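PDB 3C8T: fumarate lyase from Mesorhizobium sp., which is a member of the fumarase/aspartase superfamily of lyases, largely helical proteins that assemble as four-chain complexes. Local coordinates for residues L168-R173 and S242-K247. Numbering follows the deposited sequence.
Sequences LSAFDR and SGSLGK
Phe-171 and Leu-245 reach each other because both carry CG anti to their own carbonyl carbon (chi1 -72° and -66°). Neither CB is aimed straight across the gap, yet each side chain bends in toward the facing helix. The ring of Phe-171 meets the leucine obliquely, and the two side chains cross at about a right angle. The closest touch is between Phe-171 CZ and Leu-245 CD2, at 3.5 Å. Leu-245 CG also lies near the ring, 3.9 Å from Phe-171 CZ. The outer part of the same ring also touches Ser-244, again obliquely, with Phe-171 CZ 3.7 Å from Ser-244 CB.

Ala-170 and Ser-244 face each other directly. Their CA atoms are 6.8 Å apart, the nearest pair between the two segments. Ala-170 CB lies 3.8 Å from Ser-244 OG. This is a van der Waals contact with a methyl group. The serine hydroxyl has its hydrogen bond with His-174 NE2, one residue beyond segment 168-173. The ring of His-174 also packs edge-to-face with Phe-171, so this histidine links the polar and the aromatic parts of the contact.

No hydrogen bond joins the two segments themselves. All four touching residues are buried. Helix 104-140 supplies Arg-131 and Leu-134 against Phe-171, and helix 315-344 supplies Ile-335, Leu-336 and Ala-339 against Leu-245. Met-307 of the second subunit packs on Ser-244, which places the contact close to a subunit interface. The segment axes approach to 10.2 Å and run nearly antiparallel, at 171°. They belong to helices 160-185 and 229-255, near the centre of the chain. Long helices packed side by side, here locally antiparallel, are characteristic of the central helical bundle of the fumarase/aspartase fold.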
ATOM      1  N   LEU A 168       8.104 -25.770   2.342  1.00 27.07           N
ATOM      2  CA  LEU A 168       7.082 -26.649   1.853  1.00 27.01           C
ATOM      3  C   LEU A 168       5.736 -26.535   2.620  1.00 27.62           C
ATOM      4  O   LEU A 168       4.654 -26.575   2.001  1.00 27.16           O
ATOM      5  CB  LEU A 168       7.597 -28.100   1.903  1.00 27.24           C
ATOM      6  CG  LEU A 168       6.642 -29.239   1.509  1.00 28.60           C
ATOM      7  CD1 LEU A 168       5.987 -29.034   0.063  1.00 22.95           C
ATOM      8  CD2 LEU A 168       7.321 -30.622   1.665  1.00 26.04           C
ATOM      9  N   SER A 169       5.806 -26.408   3.949  1.00 26.55           N
ATOM     10  CA  SER A 169       4.620 -26.429   4.783  1.00 25.96           C
ATOM     11  C   SER A 169       3.617 -25.328   4.459  1.00 25.67           C
ATOM     12  O   SER A 169       2.399 -25.567   4.485  1.00 26.16           O
ATOM     13  CB  SER A 169       4.985 -26.390   6.263  1.00 26.47           C
ATOM     14  OG  SER A 169       5.433 -25.098   6.619  1.00 24.93           O
ATOM     15  N   ALA A 170       4.146 -24.150   4.161  1.00 25.49           N
ATOM     16  CA  ALA A 170       3.397 -22.996   3.643  1.00 26.16           C
ATOM     17  C   ALA A 170       2.628 -23.309   2.350  1.00 25.66           C
ATOM     18  O   ALA A 170       1.469 -22.883   2.188  1.00 24.99           O
ATOM     19  CB  ALA A 170       4.385 -21.789   3.388  1.00 24.45           C
ATOM     20  N   PHE A 171       3.297 -24.000   1.428  1.00 24.89           N
ATOM     21  CA  PHE A 171       2.713 -24.327   0.106  1.00 25.65           C
ATOM     22  C   PHE A 171       1.682 -25.435   0.182  1.00 26.02           C
ATOM     23  O   PHE A 171       0.699 -25.428  -0.571  1.00 26.22           O
ATOM     24  CB  PHE A 171       3.797 -24.601  -0.928  1.00 24.39           C
ATOM     25  CG  PHE A 171       4.508 -23.366  -1.329  1.00 25.89           C
ATOM     26  CD1 PHE A 171       3.925 -22.489  -2.255  1.00 25.36           C
ATOM     27  CD2 PHE A 171       5.698 -22.995  -0.692  1.00 26.28           C
ATOM     28  CE1 PHE A 171       4.556 -21.289  -2.588  1.00 29.73           C
ATOM     29  CE2 PHE A 171       6.320 -21.799  -0.998  1.00 26.52           C
ATOM     30  CZ  PHE A 171       5.763 -20.949  -1.956  1.00 26.07           C
ATOM     31  N   ASP A 172       1.881 -26.361   1.119  1.00 27.65           N
ATOM     32  CA  ASP A 172       0.828 -27.294   1.495  1.00 28.41           C
ATOM     33  C   ASP A 172      -0.387 -26.531   1.956  1.00 28.95           C
ATOM     34  O   ASP A 172      -1.489 -26.893   1.587  1.00 29.83           O
ATOM     35  CB  ASP A 172       1.300 -28.218   2.621  1.00 30.01           C
ATOM     36  CG  ASP A 172       2.403 -29.204   2.163  1.00 31.42           C
ATOM     37  OD1 ASP A 172       2.479 -29.505   0.954  1.00 32.90           O
ATOM     38  OD2 ASP A 172       3.174 -29.685   3.017  1.00 33.27           O
ATOM     39  N   ARG A 173      -0.220 -25.473   2.768  1.00 29.26           N
ATOM     40  CA  ARG A 173      -1.401 -24.698   3.189  1.00 28.65           C
ATOM     41  C   ARG A 173      -2.012 -23.890   2.058  1.00 29.39           C
ATOM     42  O   ARG A 173      -3.218 -23.655   2.079  1.00 30.91           O
ATOM     43  CB  ARG A 173      -1.165 -23.818   4.422  1.00 27.40           C
ATOM     44  CG  ARG A 173      -0.993 -24.576   5.734  1.00 27.20           C
ATOM     45  CD  ARG A 173      -0.673 -23.619   6.923  1.00 28.25           C
ATOM     46  NE  ARG A 173       0.585 -22.885   6.799  1.00 29.17           N
ATOM     47  CZ  ARG A 173       1.735 -23.201   7.417  1.00 33.38           C
ATOM     48  NH1 ARG A 173       1.825 -24.286   8.205  1.00 30.42           N
ATOM     49  NH2 ARG A 173       2.822 -22.428   7.242  1.00 29.97           N
ATOM     50  N   SER A 242       2.755 -15.360  -3.051  1.00 25.65           N
ATOM     51  CA  SER A 242       3.912 -14.558  -3.463  1.00 25.68           C
ATOM     52  C   SER A 242       4.778 -14.240  -2.254  1.00 25.77           C
ATOM     53  O   SER A 242       6.003 -14.289  -2.333  1.00 27.02           O
ATOM     54  CB  SER A 242       3.451 -13.262  -4.138  1.00 24.68           C
ATOM     55  OG  SER A 242       2.654 -13.603  -5.294  1.00 27.08           O
ATOM     56  N   GLY A 243       4.143 -13.934  -1.137  1.00 25.58           N
ATOM     57  CA  GLY A 243       4.866 -13.718   0.102  1.00 27.11           C
ATOM     58  C   GLY A 243       5.681 -14.903   0.522  1.00 27.15           C
ATOM     59  O   GLY A 243       6.803 -14.719   0.967  1.00 28.58           O
ATOM     60  N   SER A 244       5.121 -16.110   0.398  1.00 27.11           N
ATOM     61  CA  SER A 244       5.851 -17.335   0.736  1.00 27.97           C
ATOM     62  C   SER A 244       6.991 -17.583  -0.232  1.00 27.83           C
ATOM     63  O   SER A 244       8.033 -18.047   0.182  1.00 28.10           O
ATOM     64  CB  SER A 244       4.933 -18.570   0.791  1.00 28.05           C
ATOM     65  OG  SER A 244       3.915 -18.408   1.778  1.00 28.90           O
ATOM     66  N   LEU A 245       6.799 -17.288  -1.515  1.00 26.82           N
ATOM     67  CA  LEU A 245       7.929 -17.281  -2.465  1.00 26.15           C
ATOM     68  C   LEU A 245       9.008 -16.260  -2.076  1.00 26.23           C
ATOM     69  O   LEU A 245      10.201 -16.576  -2.087  1.00 26.19           O
ATOM     70  CB  LEU A 245       7.445 -17.027  -3.866  1.00 25.14           C
ATOM     71  CG  LEU A 245       6.571 -18.127  -4.448  1.00 27.58           C
ATOM     72  CD1 LEU A 245       6.012 -17.637  -5.757  1.00 29.04           C
ATOM     73  CD2 LEU A 245       7.399 -19.433  -4.644  1.00 28.14           C
ATOM     74  N   GLY A 246       8.604 -15.028  -1.726  1.00 25.30           N
ATOM     75  CA  GLY A 246       9.580 -14.075  -1.234  1.00 25.31           C
ATOM     76  C   GLY A 246      10.464 -14.550  -0.077  1.00 26.08           C
ATOM     77  O   GLY A 246      11.630 -14.215  -0.042  1.00 26.10           O
ATOM     78  N   LYS A 247       9.894 -15.287   0.888  1.00 26.41           N
ATOM     79  CA  LYS A 247      10.627 -15.765   2.063  1.00 27.06           C
ATOM     80  C   LYS A 247      11.786 -16.684   1.654  1.00 27.11           C
ATOM     81  O   LYS A 247      12.918 -16.498   2.092  1.00 26.67           O
ATOM     82  CB  LYS A 247       9.662 -16.488   3.032  1.00 26.61           C
ATOM     83  CG  LYS A 247      10.320 -16.899   4.380  1.00 27.76           C
ATOM     84  CD  LYS A 247      10.916 -18.350   4.344  1.00 29.55           C
ATOM     85  CE  LYS A 247      11.362 -18.862   5.729  1.00 27.47           C
ATOM     86  NZ  LYS A 247      12.645 -18.280   6.206  1.00 26.81           N
TER